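Long-range contacts in methylocystis parvus OBBP MbnE (Methylocystis parvus OBBP, PDB 5ICQ), which probably binds methanobactin, the copper-chelating product of methane-oxidising bacteria, in the periplasm as the solute-binding component of its transport machinery: residues L66-P71 against D261-Q266; T86-L91 against L265-D270; F333-L338 against A426-R431; L338-G343 against S563-V568. One frame throughout, in Å; residues are numbered along the deposited sequence.

Interaction 1: residues L66-P71 against D261-Q266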
loop_
_atom_site.group_PDB
_atom_site.type_symbol
_atom_site.label_atom_id
_atom_site.label_comp_id
_atom_site.label_asym_id
_atom_site.label_seq_id
_atom_site.Cartn_x
_atom_site.Cartn_y
_atom_site.Cartn_z
ATOM N N LEU A 66 3.950 -22.830 -12.778
ATOM C CA LEU A 66 4.760 -21.735 -12.246
ATOM C C LEU A 66 5.203 -22.085 -10.833
ATOM O O LEU A 66 4.378 -22.473 -10.003
ATOM C CB LEU A 66 3.978 -20.422 -12.227
ATOM C CG LEU A 66 4.644 -19.206 -11.563
ATOM C CD1 LEU A 66 5.864 -18.725 -12.374
ATOM C CD2 LEU A 66 3.623 -18.079 -11.391
ATOM N N ARG A 67 6.499 -21.944 -10.557
ATOM C CA ARG A 67 7.027 -22.162 -9.218
ATOM C C ARG A 67 7.316 -20.803 -8.602
ATOM O O ARG A 67 8.217 -20.082 -9.057
ATOM C CB ARG A 67 8.279 -23.038 -9.230
ATOM C CG ARG A 67 8.019 -24.509 -9.565
ATOM C CD ARG A 67 8.104 -24.747 -11.059
ATOM N NE ARG A 67 9.295 -24.115 -11.614
ATOM C CZ ARG A 67 10.515 -24.637 -11.569
ATOM N NH1 ARG A 67 10.716 -25.824 -11.009
ATOM N NH2 ARG A 67 11.535 -23.967 -12.095
ATOM N N VAL A 68 6.547 -20.476 -7.564
ATOM C CA VAL A 68 6.605 -19.217 -6.832
ATOM C C VAL A 68 7.230 -19.483 -5.470
ATOM O O VAL A 68 6.937 -20.503 -4.832
ATOM C CB VAL A 68 5.182 -18.634 -6.678
ATOM C CG1 VAL A 68 5.148 -17.527 -5.646
ATOM C CG2 VAL A 68 4.667 -18.142 -8.021
ATOM N N GLY A 69 8.104 -18.582 -5.035
ATOM C CA GLY A 69 8.735 -18.711 -3.732
ATOM C C GLY A 69 8.478 -17.506 -2.848
ATOM O O GLY A 69 8.622 -16.357 -3.280
ATOM N N LEU A 70 8.114 -17.758 -1.599
ATOM C CA LEU A 70 7.754 -16.714 -0.658
ATOM C C LEU A 70 8.510 -16.911 0.646
ATOM O O LEU A 70 8.771 -18.048 1.052
ATOM C CB LEU A 70 6.243 -16.731 -0.374
ATOM C CG LEU A 70 5.347 -16.334 -1.544
ATOM C CD1 LEU A 70 3.883 -16.640 -1.240
ATOM C CD2 LEU A 70 5.549 -14.850 -1.867
ATOM N N PRO A 71 8.871 -15.826 1.325
ATOM C CA PRO A 71 9.531 -15.962 2.624
ATOM C C PRO A 71 8.513 -16.199 3.728
ATOM O O PRO A 71 7.347 -15.810 3.629
ATOM C CB PRO A 71 10.231 -14.609 2.797
ATOM C CG PRO A 71 9.300 -13.652 2.124
ATOM C CD PRO A 71 8.650 -14.415 0.970
ATOM N N ASP A 261 -1.125 -23.723 -15.995
ATOM C CA ASP A 261 -2.061 -24.769 -15.595
ATOM C C ASP A 261 -1.980 -25.037 -14.099
ATOM O O ASP A 261 -2.971 -25.454 -13.489
ATOM C CB ASP A 261 -1.797 -26.055 -16.384
ATOM C CG ASP A 261 -2.353 -25.999 -17.814
ATOM O OD1 ASP A 261 -3.146 -25.079 -18.126
ATOM O OD2 ASP A 261 -2.015 -26.892 -18.622
ATOM N N GLU A 262 -0.825 -24.776 -13.491
ATOM C CA GLU A 262 -0.611 -25.009 -12.072
ATOM C C GLU A 262 0.290 -23.920 -11.524
ATOM O O GLU A 262 1.190 -23.438 -12.215
ATOM C CB GLU A 262 0.053 -26.372 -11.797
ATOM C CG GLU A 262 -0.859 -27.572 -11.985
ATOM C CD GLU A 262 -0.085 -28.864 -12.157
ATOM O OE1 GLU A 262 -0.527 -29.714 -12.955
ATOM O OE2 GLU A 262 0.970 -29.021 -11.506
ATOM N N ILE A 263 0.054 -23.553 -10.268
ATOM C CA ILE A 263 0.895 -22.601 -9.553
ATOM C C ILE A 263 1.296 -23.248 -8.237
ATOM O O ILE A 263 0.427 -23.570 -7.418
ATOM C CB ILE A 263 0.179 -21.273 -9.281
ATOM C CG1 ILE A 263 -0.312 -20.656 -10.597
ATOM C CG2 ILE A 263 1.134 -20.330 -8.520
ATOM C CD1 ILE A 263 -1.333 -19.565 -10.398
ATOM N N ASP A 264 2.598 -23.418 -8.024
ATOM C CA ASP A 264 3.118 -24.029 -6.801
ATOM C C ASP A 264 3.777 -22.943 -5.963
ATOM O O ASP A 264 4.839 -22.422 -6.331
ATOM C CB ASP A 264 4.100 -25.150 -7.129
ATOM C CG ASP A 264 4.572 -25.899 -5.882
ATOM O OD1 ASP A 264 3.860 -25.868 -4.853
ATOM O OD2 ASP A 264 5.653 -26.521 -5.935
ATOM N N LEU A 265 3.137 -22.586 -4.850
ATOM C CA LEU A 265 3.636 -21.547 -3.953
ATOM C C LEU A 265 4.414 -22.226 -2.833
ATOM O O LEU A 265 3.821 -22.883 -1.973
ATOM C CB LEU A 265 2.495 -20.705 -3.382
ATOM C CG LEU A 265 1.684 -19.898 -4.406
ATOM C CD1 LEU A 265 0.441 -20.663 -4.841
ATOM C CD2 LEU A 265 1.305 -18.527 -3.866
ATOM N N GLN A 266 5.732 -22.055 -2.834
ATOM C CA GLN A 266 6.607 -22.680 -1.846
ATOM C C GLN A 266 7.123 -21.636 -0.868
ATOM O O GLN A 266 7.521 -20.539 -1.274
ATOM C CB GLN A 266 7.798 -23.368 -2.510
ATOM C CG GLN A 266 7.454 -24.362 -3.592
ATOM C CD GLN A 266 8.706 -24.916 -4.245
ATOM O OE1 GLN A 266 9.785 -24.866 -3.661
ATOM N NE2 GLN A 266 8.569 -25.443 -5.455
#
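A parallel strand ladder in a four-stranded mixed sheet pairs Leu66 with Ile263 and Val68 with Leu265, while the peptide groups of Leu66, Val68 and Leu70 bond those of Glu262, Asp264 and Gln266. Leu66 N gives to Glu262 O at 2.9 Å, and Leu66 O takes the amide of Asp264 at 2.8 Å. The same two steps recur one rung on, with Val68 N bonding Asp264 O and Gln266 N bonding Val68 O, before Leu70 N closes the ladder on Gln266 O at 2.9 Å. The short segments run 22° apart, a twist small enough for all five bonds to form. Within the chain, strand 65-71 forms one edge of this sheet, while strand 262-268 lies inside it, backed by strand 237-242; main-chain bonds such as Ile263 with Leu240 run to that further neighbour. On the face bearing Leu66, Val68, Ile263 and Leu265, branched apolar side chains lie alongside one another. Val68 has CG1 anti to its backbone N (chi1 166°), which leaves CG2 beside that nitrogen and 4.2 Å from Ile263 CG2, while CG1 leans toward Leu265. Leu265 CD2 also meets Leu70 CD1 at 4.1 Å, so its isobutyl group serves two residues of the edge strand. The other face is polar. Gln266 NE2 reaches Asp264 OD2 from above the carboxylate plane (3.1 Å), whereas OD1 of this buried acid pairs with Arg237. Arg67 starts on the same face but turns its guanidinium away to Asp284. Gly69 CA lies 3.3 Å from Gln266 O in a CA-H...O contact.

Interaction 2: residues T86-L91 against L265-D270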
loop_
_atom_site.group_PDB
_atom_site.type_symbol
_atom_site.label_atom_id
_atom_site.label_comp_id
_atom_site.label_asym_id
_atom_site.label_seq_id
_atom_site.Cartn_x
_atom_site.Cartn_y
_atom_site.Cartn_z
ATOM N N THR A 86 -1.866 -17.159 10.024
ATOM C CA THR A 86 -1.052 -16.680 8.902
ATOM C C THR A 86 -1.505 -17.308 7.583
ATOM O O THR A 86 -1.194 -18.469 7.306
ATOM C CB THR A 86 0.438 -16.993 9.114
ATOM O OG1 THR A 86 0.862 -16.469 10.377
ATOM C CG2 THR A 86 1.265 -16.369 8.014
ATOM N N ALA A 87 -2.246 -16.551 6.777
ATOM C CA ALA A 87 -2.877 -17.122 5.597
ATOM C C ALA A 87 -1.890 -17.194 4.443
ATOM O O ALA A 87 -1.046 -16.313 4.276
ATOM C CB ALA A 87 -4.100 -16.304 5.182
ATOM N N ALA A 88 -1.991 -18.265 3.664
ATOM C CA ALA A 88 -1.214 -18.391 2.441
ATOM C C ALA A 88 -1.593 -17.282 1.467
ATOM O O ALA A 88 -2.728 -16.809 1.449
ATOM C CB ALA A 88 -1.466 -19.753 1.796
ATOM N N GLN A 89 -0.625 -16.855 0.660
ATOM C CA GLN A 89 -0.923 -15.912 -0.404
ATOM C C GLN A 89 -1.378 -16.675 -1.641
ATOM O O GLN A 89 -1.324 -17.900 -1.694
ATOM C CB GLN A 89 0.299 -15.051 -0.725
ATOM C CG GLN A 89 0.619 -14.041 0.348
ATOM C CD GLN A 89 1.986 -13.422 0.143
ATOM O OE1 GLN A 89 2.928 -13.709 0.880
ATOM N NE2 GLN A 89 2.107 -12.588 -0.879
ATOM N N GLY A 90 -1.850 -15.935 -2.638
ATOM C CA GLY A 90 -2.283 -16.555 -3.871
ATOM C C GLY A 90 -3.734 -16.982 -3.899
ATOM O O GLY A 90 -4.166 -17.554 -4.903
ATOM N N LEU A 91 -4.507 -16.723 -2.837
ATOM C CA LEU A 91 -5.894 -17.183 -2.827
ATOM C C LEU A 91 -6.853 -16.138 -3.367
ATOM O O LEU A 91 -7.823 -16.474 -4.056
ATOM C CB LEU A 91 -6.312 -17.579 -1.408
ATOM C CG LEU A 91 -5.540 -18.763 -0.841
ATOM C CD1 LEU A 91 -5.773 -18.877 0.680
ATOM C CD2 LEU A 91 -5.952 -20.035 -1.545
ATOM N N LEU A 265 3.137 -22.586 -4.850
ATOM C CA LEU A 265 3.636 -21.547 -3.953
ATOM C C LEU A 265 4.414 -22.226 -2.833
ATOM O O LEU A 265 3.821 -22.883 -1.973
ATOM C CB LEU A 265 2.495 -20.705 -3.382
ATOM C CG LEU A 265 1.684 -19.898 -4.406
ATOM C CD1 LEU A 265 0.441 -20.663 -4.841
ATOM C CD2 LEU A 265 1.305 -18.527 -3.866
ATOM N N GLN A 266 5.732 -22.055 -2.834
ATOM C CA GLN A 266 6.607 -22.680 -1.846
ATOM C C GLN A 266 7.123 -21.636 -0.868
ATOM O O GLN A 266 7.521 -20.539 -1.274
ATOM C CB GLN A 266 7.798 -23.368 -2.510
ATOM C CG GLN A 266 7.454 -24.362 -3.592
ATOM C CD GLN A 266 8.706 -24.916 -4.245
ATOM O OE1 GLN A 266 9.785 -24.866 -3.661
ATOM N NE2 GLN A 266 8.569 -25.443 -5.455
ATOM N N TYR A 267 7.139 -21.992 0.415
ATOM C CA TYR A 267 7.542 -21.086 1.478
ATOM C C TYR A 267 8.929 -21.458 1.990
ATOM O O TYR A 267 9.261 -22.641 2.110
ATOM C CB TYR A 267 6.515 -21.095 2.620
ATOM C CG TYR A 267 5.309 -20.237 2.295
ATOM C CD1 TYR A 267 4.332 -20.680 1.405
ATOM C CD2 TYR A 267 5.165 -18.976 2.850
ATOM C CE1 TYR A 267 3.243 -19.893 1.093
ATOM C CE2 TYR A 267 4.073 -18.177 2.541
ATOM C CZ TYR A 267 3.113 -18.651 1.665
ATOM O OH TYR A 267 2.030 -17.865 1.358
ATOM N N PHE A 268 9.732 -20.434 2.281
ATOM C CA PHE A 268 11.138 -20.605 2.619
ATOM C C PHE A 268 11.460 -19.874 3.914
ATOM O O PHE A 268 11.002 -18.748 4.132
ATOM C CB PHE A 268 12.059 -20.089 1.489
ATOM C CG PHE A 268 12.061 -20.962 0.259
ATOM C CD1 PHE A 268 11.086 -20.815 -0.715
ATOM C CD2 PHE A 268 13.037 -21.936 0.082
ATOM C CE1 PHE A 268 11.087 -21.625 -1.844
ATOM C CE2 PHE A 268 13.043 -22.750 -1.043
ATOM C CZ PHE A 268 12.062 -22.596 -2.007
ATOM N N ARG A 269 12.279 -20.528 4.745
ATOM C CA ARG A 269 12.823 -20.039 6.012
ATOM C C ARG A 269 13.149 -18.552 6.001
ATOM O O ARG A 269 12.549 -17.769 6.745
ATOM C CB ARG A 269 14.105 -20.807 6.376
ATOM C CG ARG A 269 13.932 -22.267 6.803
ATOM C CD ARG A 269 13.473 -23.165 5.659
ATOM N NE ARG A 269 14.413 -23.183 4.541
ATOM C CZ ARG A 269 14.157 -23.741 3.362
ATOM N NH1 ARG A 269 12.984 -24.321 3.141
ATOM N NH2 ARG A 269 15.071 -23.721 2.401
ATOM N N ASP A 270 14.122 -18.155 5.187
ATOM C CA ASP A 270 14.515 -16.757 5.110
ATOM C C ASP A 270 15.061 -16.465 3.719
ATOM O O ASP A 270 15.080 -17.331 2.837
ATOM C CB ASP A 270 15.537 -16.399 6.197
ATOM C CG ASP A 270 16.809 -17.232 6.113
ATOM O OD1 ASP A 270 17.708 -17.001 6.951
ATOM O OD2 ASP A 270 16.916 -18.116 5.233
HETATM O O HOH W 1 1.604 -15.984 3.453
#
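Tyr267 OH is held by two partners, the amide of Gln89 and a water. Gln89 N donates to it at 2.9 Å, with an N-H...O angle of 170°, and approaches the edge of the phenol close to the ring plane. Tyr267 CG lies anti to the carbonyl carbon (chi1 -80°), which sends the phenol toward the loop. The water lies 2.8 Å from Tyr267 OH and donates to Ala87 O, also at 2.8 Å, so the hydroxyl reaches a second main-chain group of the loop. Two residues earlier on the same strand, Leu265 CD2 packs against Gln89 O at 3.5 Å and lies 4.1 Å from Gly90 CA. Glycine suits that position twice over: its positive phi of 89° would jam a CB against the preceding carbonyl, and a CB would also clash with Leu265 CD2. Ala88 CA lies 3.5 Å from Tyr267 OH. Phe74 meets the tyrosine ring. Residues 86-91 form no regular helix or strand, so their peptide groups need partners from elsewhere. A long, rigid phenol rooted in the sheet meets part of that need, and because it holds backbone atoms, this polar link depends on the loop's course more than on its side chains.

Interaction 3: residues F333-L338 against A426-R431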
loop_
_atom_site.group_PDB
_atom_site.type_symbol
_atom_site.label_atom_id
_atom_site.label_comp_id
_atom_site.label_asym_id
_atom_site.label_seq_id
_atom_site.Cartn_x
_atom_site.Cartn_y
_atom_site.Cartn_z
ATOM N N PHE A 333 9.005 18.453 21.067
ATOM C CA PHE A 333 8.786 18.435 19.618
ATOM C C PHE A 333 7.503 19.164 19.210
ATOM O O PHE A 333 6.940 18.885 18.146
ATOM C CB PHE A 333 8.770 16.996 19.090
ATOM C CG PHE A 333 10.133 16.337 19.061
ATOM C CD1 PHE A 333 11.274 17.073 18.757
ATOM C CD2 PHE A 333 10.273 14.979 19.344
ATOM C CE1 PHE A 333 12.530 16.473 18.722
ATOM C CE2 PHE A 333 11.533 14.365 19.310
ATOM C CZ PHE A 333 12.662 15.114 18.995
ATOM N N LYS A 334 7.029 20.104 20.022
ATOM C CA LYS A 334 5.776 20.774 19.691
ATOM C C LYS A 334 5.928 21.860 18.633
ATOM O O LYS A 334 4.930 22.235 18.008
ATOM C CB LYS A 334 5.153 21.364 20.958
ATOM C CG LYS A 334 4.455 20.289 21.788
ATOM C CD LYS A 334 3.617 20.872 22.903
ATOM C CE LYS A 334 2.925 19.759 23.673
ATOM N NZ LYS A 334 2.022 20.296 24.729
ATOM N N ASP A 335 7.133 22.369 18.401
ATOM C CA ASP A 335 7.330 23.513 17.508
ATOM C C ASP A 335 7.741 23.025 16.116
ATOM O O ASP A 335 8.787 22.388 15.963
ATOM C CB ASP A 335 8.375 24.461 18.100
ATOM C CG ASP A 335 8.428 25.823 17.386
ATOM O OD1 ASP A 335 8.223 25.890 16.164
ATOM O OD2 ASP A 335 8.685 26.836 18.066
ATOM N N ALA A 336 6.930 23.343 15.096
ATOM C CA ALA A 336 7.237 22.880 13.739
ATOM C C ALA A 336 8.568 23.425 13.237
ATOM O O ALA A 336 9.196 22.818 12.357
ATOM C CB ALA A 336 6.122 23.270 12.759
ATOM N N ARG A 337 8.993 24.585 13.749
ATOM C CA ARG A 337 10.266 25.164 13.326
ATOM C C ARG A 337 11.433 24.329 13.827
ATOM O O ARG A 337 12.431 24.153 13.112
ATOM C CB ARG A 337 10.397 26.605 13.841
ATOM C CG ARG A 337 9.424 27.599 13.212
ATOM C CD ARG A 337 9.433 28.928 13.963
ATOM N NE ARG A 337 8.974 28.779 15.345
ATOM C CZ ARG A 337 8.733 29.799 16.163
ATOM N NH1 ARG A 337 8.899 31.048 15.735
ATOM N NH2 ARG A 337 8.332 29.575 17.407
ATOM N N LEU A 338 11.334 23.827 15.062
ATOM C CA LEU A 338 12.371 22.920 15.562
ATOM C C LEU A 338 12.363 21.597 14.806
ATOM O O LEU A 338 13.427 21.031 14.529
ATOM C CB LEU A 338 12.193 22.685 17.070
ATOM C CG LEU A 338 13.203 21.741 17.753
ATOM C CD1 LEU A 338 13.493 22.199 19.183
ATOM C CD2 LEU A 338 12.711 20.296 17.782
ATOM N N ALA A 426 17.090 29.126 16.746
ATOM C CA ALA A 426 17.110 30.395 17.477
ATOM C C ALA A 426 15.751 31.085 17.421
ATOM O O ALA A 426 15.267 31.607 18.432
ATOM C CB ALA A 426 18.214 31.302 16.918
ATOM N N ALA A 427 15.101 31.057 16.252
ATOM C CA ALA A 427 13.752 31.598 16.134
ATOM C C ALA A 427 12.752 30.831 16.993
ATOM O O ALA A 427 11.779 31.416 17.485
ATOM C CB ALA A 427 13.316 31.590 14.668
ATOM N N ALA A 428 12.963 29.533 17.189
ATOM C CA ALA A 428 12.098 28.770 18.078
ATOM C C ALA A 428 12.510 28.889 19.534
ATOM O O ALA A 428 11.955 28.176 20.375
ATOM C CB ALA A 428 12.065 27.295 17.665
ATOM N N GLY A 429 13.463 29.760 19.850
ATOM C CA GLY A 429 13.866 29.991 21.221
ATOM C C GLY A 429 14.917 29.052 21.767
ATOM O O GLY A 429 15.105 29.012 22.987
ATOM N N CYS A 430 15.616 28.307 20.910
ATOM C CA CYS A 430 16.627 27.339 21.329
ATOM C C CYS A 430 18.000 27.810 20.873
ATOM O O CYS A 430 18.237 27.950 19.667
ATOM C CB CYS A 430 16.338 25.956 20.746
ATOM S SG CYS A 430 14.719 25.387 21.155
ATOM N N ARG A 431 18.908 28.017 21.830
ATOM C CA ARG A 431 20.247 28.496 21.522
ATOM C C ARG A 431 21.293 27.590 22.154
ATOM O O ARG A 431 21.056 26.966 23.188
ATOM C CB ARG A 431 20.420 29.946 21.979
ATOM C CG ARG A 431 19.567 30.893 21.148
ATOM C CD ARG A 431 19.778 32.360 21.475
ATOM N NE ARG A 431 18.950 33.199 20.608
ATOM C CZ ARG A 431 17.659 33.446 20.818
ATOM N NH1 ARG A 431 17.041 32.927 21.872
ATOM N NH2 ARG A 431 16.984 34.217 19.973
HETATM O O HOH W 2 9.600 26.701 20.689
#
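Arg337 lies against Ala427 and Ala428 where the start of one helix, capped by Asp335, meets the end of another, closed by a Schellman motif with Gly429 as its C-prime residue. The CB of Arg337 is aimed toward the second helix end, and CG stands anti to the carbonyl carbon. Rotation about CG-CD (chi3 -63°) bends the chain, which brings the guanidinium back alongside Asp335, edge to carboxylate. NE then bonds Asp335 OD1 at 3.1 Å, near the guanidinium plane, and lies 4.1 Å from Ala428 CB. CZ sits 3.7 Å from Ala427 O, which lies over one guanidinium face, and NH1 is close to this oxygen too but at too poor an angle to bond. NH2 completes a side-on salt bridge to Asp335 OD2 at 2.8 Å, each carboxylate oxygen using its syn lone pair. Asp335 OD1 also caps the helix by accepting from Arg337 N (2.9 Å), so one short acid serves both backbone and side chain. An alanine in place of Asp335 would remove these acceptors, is likely to uncap the first turn, and would probably set the guanidinium free to swing off Ala428. Asp335 OD2 touches Ala428 CB at 3.4 Å and takes a hydrogen bond from a water that also donates to Ala428 O. Deeper in, Leu338 places CD1 3.9 Å from Cys430 SG.

Interaction 4: residues L338-G343 against S563-V568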
loop_
_atom_site.group_PDB
_atom_site.type_symbol
_atom_site.label_atom_id
_atom_site.label_comp_id
_atom_site.label_asym_id
_atom_site.label_seq_id
_atom_site.Cartn_x
_atom_site.Cartn_y
_atom_site.Cartn_z
ATOM N N LEU A 338 11.334 23.827 15.062
ATOM C CA LEU A 338 12.371 22.920 15.562
ATOM C C LEU A 338 12.363 21.597 14.806
ATOM O O LEU A 338 13.427 21.031 14.529
ATOM C CB LEU A 338 12.193 22.685 17.070
ATOM C CG LEU A 338 13.203 21.741 17.753
ATOM C CD1 LEU A 338 13.493 22.199 19.183
ATOM C CD2 LEU A 338 12.711 20.296 17.782
ATOM N N ARG A 339 11.176 21.061 14.496
ATOM C CA ARG A 339 11.133 19.826 13.723
ATOM C C ARG A 339 11.769 20.023 12.356
ATOM O O ARG A 339 12.524 19.160 11.889
ATOM C CB ARG A 339 9.693 19.316 13.581
ATOM C CG ARG A 339 9.026 19.089 14.945
ATOM C CD ARG A 339 7.713 18.303 14.859
ATOM N NE ARG A 339 6.668 19.009 14.101
ATOM C CZ ARG A 339 5.673 19.700 14.644
ATOM N NH1 ARG A 339 5.608 19.852 15.975
ATOM N NH2 ARG A 339 4.754 20.262 13.867
ATOM N N GLU A 340 11.466 21.146 11.692
ATOM C CA GLU A 340 12.099 21.430 10.403
ATOM C C GLU A 340 13.615 21.509 10.541
ATOM O O GLU A 340 14.358 20.942 9.727
ATOM C CB GLU A 340 11.555 22.728 9.796
ATOM C CG GLU A 340 12.315 23.108 8.513
ATOM C CD GLU A 340 11.690 24.250 7.722
ATOM O OE1 GLU A 340 10.788 24.937 8.238
ATOM O OE2 GLU A 340 12.107 24.449 6.559
ATOM N N ALA A 341 14.096 22.218 11.571
ATOM C CA ALA A 341 15.538 22.350 11.770
ATOM C C ALA A 341 16.207 20.999 12.003
ATOM O O ALA A 341 17.282 20.725 11.451
ATOM C CB ALA A 341 15.817 23.279 12.954
ATOM N N PHE A 342 15.605 20.146 12.839
ATOM C CA PHE A 342 16.199 18.835 13.072
ATOM C C PHE A 342 16.236 18.025 11.785
ATOM O O PHE A 342 17.196 17.284 11.533
ATOM C CB PHE A 342 15.426 18.069 14.147
ATOM C CG PHE A 342 15.811 18.419 15.555
ATOM C CD1 PHE A 342 16.301 19.678 15.875
ATOM C CD2 PHE A 342 15.684 17.470 16.570
ATOM C CE1 PHE A 342 16.644 19.991 17.190
ATOM C CE2 PHE A 342 16.024 17.775 17.880
ATOM C CZ PHE A 342 16.503 19.041 18.193
ATOM N N GLY A 343 15.207 18.170 10.954
ATOM C CA GLY A 343 15.170 17.454 9.692
ATOM C C GLY A 343 16.307 17.828 8.767
ATOM O O GLY A 343 16.768 17.000 7.981
ATOM N N SER A 563 4.321 20.598 5.345
ATOM C CA SER A 563 4.554 21.853 6.052
ATOM C C SER A 563 4.502 21.699 7.560
ATOM O O SER A 563 4.927 22.617 8.269
ATOM C CB SER A 563 3.536 22.914 5.627
ATOM O OG SER A 563 3.786 23.308 4.295
ATOM N N GLY A 564 3.982 20.583 8.060
ATOM C CA GLY A 564 4.009 20.324 9.484
ATOM C C GLY A 564 5.297 19.717 9.991
ATOM O O GLY A 564 5.535 19.726 11.204
ATOM N N PHE A 565 6.141 19.198 9.098
ATOM C CA PHE A 565 7.394 18.561 9.499
ATOM C C PHE A 565 7.146 17.546 10.611
ATOM O O PHE A 565 7.846 17.507 11.629
ATOM C CB PHE A 565 8.428 19.621 9.902
ATOM C CG PHE A 565 8.747 20.550 8.771
ATOM C CD1 PHE A 565 9.688 20.188 7.820
ATOM C CD2 PHE A 565 8.022 21.729 8.588
ATOM C CE1 PHE A 565 9.949 21.023 6.726
ATOM C CE2 PHE A 565 8.276 22.567 7.504
ATOM C CZ PHE A 565 9.239 22.212 6.572
ATOM N N TYR A 566 6.116 16.720 10.402
ATOM C CA TYR A 566 5.813 15.651 11.345
ATOM C C TYR A 566 6.803 14.511 11.235
ATOM O O TYR A 566 6.955 13.731 12.187
ATOM C CB TYR A 566 4.397 15.120 11.111
ATOM C CG TYR A 566 3.346 16.197 11.242
ATOM C CD1 TYR A 566 3.014 16.723 12.487
ATOM C CD2 TYR A 566 2.693 16.694 10.117
ATOM C CE1 TYR A 566 2.046 17.731 12.611
ATOM C CE2 TYR A 566 1.729 17.693 10.233
ATOM C CZ TYR A 566 1.421 18.205 11.476
ATOM O OH TYR A 566 0.462 19.181 11.562
ATOM N N VAL A 567 7.457 14.383 10.084
ATOM C CA VAL A 567 8.371 13.280 9.820
ATOM C C VAL A 567 9.623 13.864 9.187
ATOM O O VAL A 567 9.591 14.941 8.586
ATOM C CB VAL A 567 7.762 12.200 8.888
ATOM C CG1 VAL A 567 6.435 11.709 9.411
ATOM C CG2 VAL A 567 7.577 12.760 7.498
ATOM N N VAL A 568 10.738 13.161 9.351
ATOM C CA VAL A 568 11.924 13.385 8.530
ATOM C C VAL A 568 11.905 12.319 7.444
ATOM O O VAL A 568 12.131 11.135 7.750
ATOM C CB VAL A 568 13.217 13.317 9.349
ATOM C CG1 VAL A 568 14.437 13.611 8.443
ATOM C CG2 VAL A 568 13.161 14.312 10.497
HETATM O O HOH W 3 11.757 17.398 9.458
#
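Arg339 supplies the polar links by holding the carbonyl of Gly564 side-on with two nitrogens. NH2 bonds Gly564 O at 2.8 Å and NE does so at 3.2 Å, the oxygen lying in the guanidinium plane; NE adds a weak bond to Phe565 O at 3.1 Å. NH1 is engaged by Phe333 O, so this buried cation is met by main-chain oxygens on more than one flank. Its bend at chi3 (-64°) turns the group round to Gly564. Replacing Arg339 with a leucine would probably leave Gly564 O and Phe333 O without these donors, and the turn less firmly tied to the helix. A water joins the two backbones as well, donating to Arg339 O and, weakly, to Val567 O. The turn in question follows helix 547-563 and leads into strand 567-572, which pairs antiparallel with strand 322-326 in a large mixed sheet; helix 336-343 packs beside it. Stacking comes next. Glu340 extends along one face of the Phe565 ring: CB makes a CH-pi contact, 3.6 Å from the centroid and 7° off the normal, and the carboxylate continues nearly parallel to the ring, with CD 3.4 Å from Phe565 CZ. Arg395 holds Glu340 OE1 in a salt bridge; Glu397 near OE2 could favour a proton there, an effect the Arg395 salt bridge would probably oppose. Apolar packing is simplest at Gly343, whose bare CA meets Val568 CG2 at 3.8 Å, while Val568 also rests on Phe324.

The four contacts form two clusters on opposite sides of the chain's centre. Interactions 1 and 2 have centres about 9 Å apart, share strand 262-268 and end on the same part of the chain; Leu70, from the first, packs against Tyr267 and Gln89 of the second. Both close before interactions 3 and 4 open. These, with centres about 10 Å apart, share helix 336-343, and their segments alternate along the sequence; Phe333 packs on Phe342. Between clusters the centres lie about 39 to 54 Å apart and nothing touches. Both pairs tie distant sequence together locally, consistent with the two-lobed build of solute-binding proteins, in which lobes can move as units.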